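Local coordinates for protein VIN1 (Oscarella pearsei, PDB 6BFI) that binds actin filaments and may play a role in cell-cell adhesion, as a member of the vinculin/alpha-catenin family, at residues T775-A778 with T779-G782; L722-M725 with A726-A730. All coordinates share one frame; numbering follows the deposited sequence.

Contact 1: T775-A778 with T779-G782; sequences TVKA and TSMG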
loop_
_atom_site.group_PDB
_atom_site.type_symbol
_atom_site.label_atom_id
_atom_site.label_comp_id
_atom_site.label_asym_id
_atom_site.label_seq_id
_atom_site.Cartn_x
_atom_site.Cartn_y
_atom_site.Cartn_z
ATOM N N THR A 775 -9.139 -25.602 -13.709
ATOM C CA THR A 775 -9.953 -26.814 -13.739
ATOM C C THR A 775 -11.354 -26.521 -14.262
ATOM O O THR A 775 -11.941 -27.340 -14.980
ATOM C CB THR A 775 -10.017 -27.444 -12.347
ATOM O OG1 THR A 775 -8.691 -27.731 -11.890
ATOM C CG2 THR A 775 -10.821 -28.737 -12.380
ATOM N N VAL A 776 -11.903 -25.352 -13.924
ATOM C CA VAL A 776 -13.221 -24.977 -14.431
ATOM C C VAL A 776 -13.160 -24.702 -15.928
ATOM O O VAL A 776 -14.052 -25.109 -16.685
ATOM C CB VAL A 776 -13.769 -23.768 -13.649
ATOM C CG1 VAL A 776 -15.076 -23.280 -14.258
ATOM C CG2 VAL A 776 -13.971 -24.135 -12.194
ATOM N N LYS A 777 -12.106 -24.017 -16.382
ATOM C CA LYS A 777 -11.968 -23.711 -17.803
ATOM C C LYS A 777 -11.791 -24.977 -18.630
ATOM O O LYS A 777 -12.331 -25.085 -19.738
ATOM C CB LYS A 777 -10.788 -22.760 -18.016
ATOM C CG LYS A 777 -10.372 -22.577 -19.467
ATOM C CD LYS A 777 -11.471 -21.933 -20.294
ATOM C CE LYS A 777 -11.046 -21.789 -21.746
ATOM N NZ LYS A 777 -12.106 -21.152 -22.574
ATOM N N ALA A 778 -11.040 -25.950 -18.108
ATOM C CA ALA A 778 -10.799 -27.181 -18.855
ATOM C C ALA A 778 -12.081 -27.977 -19.069
ATOM O O ALA A 778 -12.221 -28.664 -20.088
ATOM C CB ALA A 778 -9.758 -28.037 -18.135
ATOM N N THR A 779 -13.022 -27.905 -18.130
ATOM C CA THR A 779 -14.269 -28.650 -18.224
ATOM C C THR A 779 -15.351 -27.901 -18.990
ATOM O O THR A 779 -16.490 -28.374 -19.051
ATOM C CB THR A 779 -14.778 -29.004 -16.826
ATOM O OG1 THR A 779 -15.003 -27.801 -16.078
ATOM C CG2 THR A 779 -13.758 -29.862 -16.099
ATOM N N SER A 780 -15.025 -26.751 -19.573
ATOM C CA SER A 780 -15.982 -25.974 -20.347
ATOM C C SER A 780 -15.554 -25.735 -21.785
ATOM O O SER A 780 -16.416 -25.677 -22.664
ATOM C CB SER A 780 -16.239 -24.616 -19.674
ATOM O OG SER A 780 -15.046 -23.861 -19.582
ATOM N N MET A 781 -14.258 -25.589 -22.052
ATOM C CA MET A 781 -13.805 -25.402 -23.421
ATOM C C MET A 781 -13.970 -26.694 -24.212
ATOM O O MET A 781 -13.927 -27.798 -23.662
ATOM C CB MET A 781 -12.346 -24.946 -23.453
ATOM C CG MET A 781 -11.335 -26.020 -23.086
ATOM S SD MET A 781 -9.638 -25.442 -23.289
ATOM C CE MET A 781 -8.724 -26.908 -22.821
ATOM N N GLY A 782 -14.166 -26.546 -25.518
ATOM C CA GLY A 782 -14.417 -27.689 -26.372
ATOM C C GLY A 782 -15.863 -28.135 -26.332
ATOM O O GLY A 782 -16.164 -29.259 -25.920
#
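Ser780 and Met781, just past the end of the helix, converge on the carbonyl oxygen of Lys777, which accepts three hydrogen bonds. Met781 N donates to Lys777 O at 3.1 Å, nearly along the C=O axis and with an N-H...O angle of 164°. Ser780 N reaches the same Lys777 O at 3.2 Å from well above the carbonyl plane. The hydroxyl of Ser780 adds a third bond, OG to Lys777 O at 3.0 Å, again from out of that plane.

Thr779 turns its hydroxyl back to the preceding carbonyl, that of Val776. With chi1 at 60°, its OG1 stands between the backbone N and carbonyl carbon, and from there it donates to Val776 O at 2.9 Å. The amide of Thr779 does less well, making weak bonds to Thr775 O and Val776 O at poor angles. Thr779 OG1 thus supplies the good bond to Val776 O that the amide gives poorly, while Ser780 OG is an added donor to a carbonyl already held by two amides.

Between the two segments, the side-chain carbon contact is that of Met781 CB with Lys777 CE, 3.8 Å apart, where the two chains cross at about a right angle. The bend at chi2 of Lys777 (64°) turns the outer chain toward Met781, and its ammonium is taken up by Asp789 and Thr793 of helix 786-817. On another side, Thr779 packs on Val25 of helix 8-32 and on Ala112 and Arg113 of helix 102-145.

Helical backbone angles end at Ala778, and hydroxyls join the remaining amides as donors to the last carbonyls: a C-terminal helix end finished by threonine and serine, here buried where helix 763-778 passes into the loop leading to helix 786-817 of this helical-bundle protein.

Contact 2: L722-M725 with A726-A730; sequences LIRM and AKEIA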
loop_
_atom_site.group_PDB
_atom_site.type_symbol
_atom_site.label_atom_id
_atom_site.label_comp_id
_atom_site.label_asym_id
_atom_site.label_seq_id
_atom_site.Cartn_x
_atom_site.Cartn_y
_atom_site.Cartn_z
ATOM N N LEU A 722 -3.777 -28.216 -19.662
ATOM C CA LEU A 722 -4.142 -26.999 -18.944
ATOM C C LEU A 722 -4.123 -27.223 -17.436
ATOM O O LEU A 722 -3.540 -26.429 -16.687
ATOM C CB LEU A 722 -5.517 -26.511 -19.406
ATOM C CG LEU A 722 -6.154 -25.370 -18.606
ATOM C CD1 LEU A 722 -5.203 -24.186 -18.472
ATOM C CD2 LEU A 722 -7.465 -24.936 -19.246
ATOM N N ILE A 723 -4.752 -28.304 -16.973
ATOM C CA ILE A 723 -4.823 -28.565 -15.537
ATOM C C ILE A 723 -3.431 -28.833 -14.974
ATOM O O ILE A 723 -3.014 -28.224 -13.976
ATOM C CB ILE A 723 -5.780 -29.738 -15.258
ATOM C CG1 ILE A 723 -7.194 -29.388 -15.726
ATOM C CG2 ILE A 723 -5.761 -30.102 -13.785
ATOM C CD1 ILE A 723 -8.187 -30.521 -15.577
ATOM N N ARG A 724 -2.695 -29.749 -15.609
ATOM C CA ARG A 724 -1.343 -30.068 -15.162
ATOM C C ARG A 724 -0.452 -28.834 -15.174
ATOM O O ARG A 724 0.341 -28.621 -14.249
ATOM C CB ARG A 724 -0.753 -31.167 -16.047
ATOM C CG ARG A 724 0.707 -31.473 -15.781
ATOM C CD ARG A 724 1.216 -32.540 -16.735
ATOM N NE ARG A 724 0.989 -32.174 -18.130
ATOM C CZ ARG A 724 1.811 -31.413 -18.844
ATOM N NH1 ARG A 724 2.919 -30.933 -18.293
ATOM N NH2 ARG A 724 1.528 -31.129 -20.108
ATOM N N MET A 725 -0.575 -28.004 -16.212
ATOM C CA MET A 725 0.226 -26.787 -16.280
ATOM C C MET A 725 -0.121 -25.836 -15.139
ATOM O O MET A 725 0.770 -25.209 -14.552
ATOM C CB MET A 725 0.027 -26.105 -17.631
ATOM C CG MET A 725 0.970 -24.943 -17.868
ATOM S SD MET A 725 2.690 -25.429 -17.631
ATOM C CE MET A 725 2.878 -26.655 -18.920
ATOM N N ALA A 726 -1.409 -25.723 -14.806
ATOM C CA ALA A 726 -1.808 -24.888 -13.677
ATOM C C ALA A 726 -1.205 -25.395 -12.376
ATOM O O ALA A 726 -0.721 -24.602 -11.558
ATOM C CB ALA A 726 -3.330 -24.832 -13.571
ATOM N N LYS A 727 -1.221 -26.713 -12.167
ATOM C CA LYS A 727 -0.637 -27.261 -10.946
ATOM C C LYS A 727 0.870 -27.023 -10.898
ATOM O O LYS A 727 1.427 -26.716 -9.834
ATOM C CB LYS A 727 -0.961 -28.751 -10.832
ATOM C CG LYS A 727 -2.449 -29.041 -10.713
ATOM C CD LYS A 727 -2.709 -30.411 -10.102
ATOM C CE LYS A 727 -3.312 -31.373 -11.113
ATOM N NZ LYS A 727 -3.555 -32.714 -10.510
ATOM N N GLU A 728 1.546 -27.143 -12.044
ATOM C CA GLU A 728 2.982 -26.880 -12.082
ATOM C C GLU A 728 3.285 -25.418 -11.773
ATOM O O GLU A 728 4.241 -25.114 -11.047
ATOM C CB GLU A 728 3.552 -27.280 -13.444
ATOM C CG GLU A 728 3.940 -28.750 -13.533
ATOM C CD GLU A 728 4.096 -29.240 -14.961
ATOM O OE1 GLU A 728 3.720 -30.399 -15.234
ATOM O OE2 GLU A 728 4.589 -28.468 -15.810
ATOM N N ILE A 729 2.476 -24.497 -12.306
ATOM C CA ILE A 729 2.655 -23.083 -11.987
ATOM C C ILE A 729 2.412 -22.837 -10.505
ATOM O O ILE A 729 3.085 -22.010 -9.878
ATOM C CB ILE A 729 1.733 -22.215 -12.865
ATOM C CG1 ILE A 729 2.134 -22.329 -14.333
ATOM C CG2 ILE A 729 1.782 -20.757 -12.426
ATOM C CD1 ILE A 729 1.241 -21.550 -15.267
ATOM N N ALA A 730 1.452 -23.556 -9.916
ATOM C CA ALA A 730 1.182 -23.397 -8.491
ATOM C C ALA A 730 2.374 -23.845 -7.654
ATOM O O ALA A 730 2.775 -23.159 -6.705
ATOM C CB ALA A 730 -0.075 -24.178 -8.105
#
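Arg724 and Glu728, one helical turn apart, run side by side and point the same way, joined by a salt bridge between Arg724 NH1 and Glu728 OE1 at 3.2 Å. The N-H...O angle of 149° makes the bond moderately bent. OE1 is met on its syn side, and it sits at the guanidinium edge, near that group's plane. One bond carries the pairing, since Glu728 OE2 stays 3.9 Å from Arg724 NH1; the two flat groups are turned 48° against each other. OE1 also lies 3.2 Å from Arg724 CG, alongside the aliphatic part of the arginine. A bend at chi3 of Arg724 (55°) turns the guanidinium toward the N-terminal end of the helix, on the side of Asp721, and the glutamate chain reaches back to NH1.

Two carbon-to-carbon contacts follow the same i to i+4 spacing. Ile723 CG2 touches Lys727 CE at 3.8 Å, the two chains side by side. Met725 CG approaches Ile729 CD1 more loosely, at 4.3 Å. Met725 is bent at both chi2 and chi3, and its CE ends 4.0 Å from Glu728 OE2.

Beneath these side chains runs the regular alpha-helical ladder of helix 718-745, one member of a helical bundle of the vinculin family. Four such i+4 to i bonds join 722-725 to 726-729; Glu728 N to Arg724 O, for example, is 2.9 Å. This ladder sets the spacing that brings each pair together.

Farther out, further charges hold the ionic pair. Arg724 NH2 is bridged to Asp721 and Glu650, while Glu728 OE2 pairs with Lys701 of helix 690-710, a network that would be expected to favour the charged forms of both residues. On the buried sides, Ala726 touches both Met705 of helix 690-710 and Ala774 of helix 763-778, and Ile723 rests on Val25 of helix 8-32.

Both contacts are local, with centres about 14 Å apart: contact 1 spans the end of helix 763-778 and the following loop, contact 2 lies wholly within helix 718-745. They touch directly: Lys777 CG lies 3.8 Å from Leu722 CD2, and Ala778 CB the same distance from Ile723 CG1, so the two helices pack together. Helix 8-32 borders both. Contact 1 is buried throughout its touching residues, and its chemistry is that of a helix terminus, with hydroxyls and amides converging on backbone carbonyls. Contact 2 sits in the N-terminal half of its helix, where the backbone satisfies itself; its side chains divide between a partly exposed face carrying a salt bridge and a buried apolar face turned toward adjoining helices.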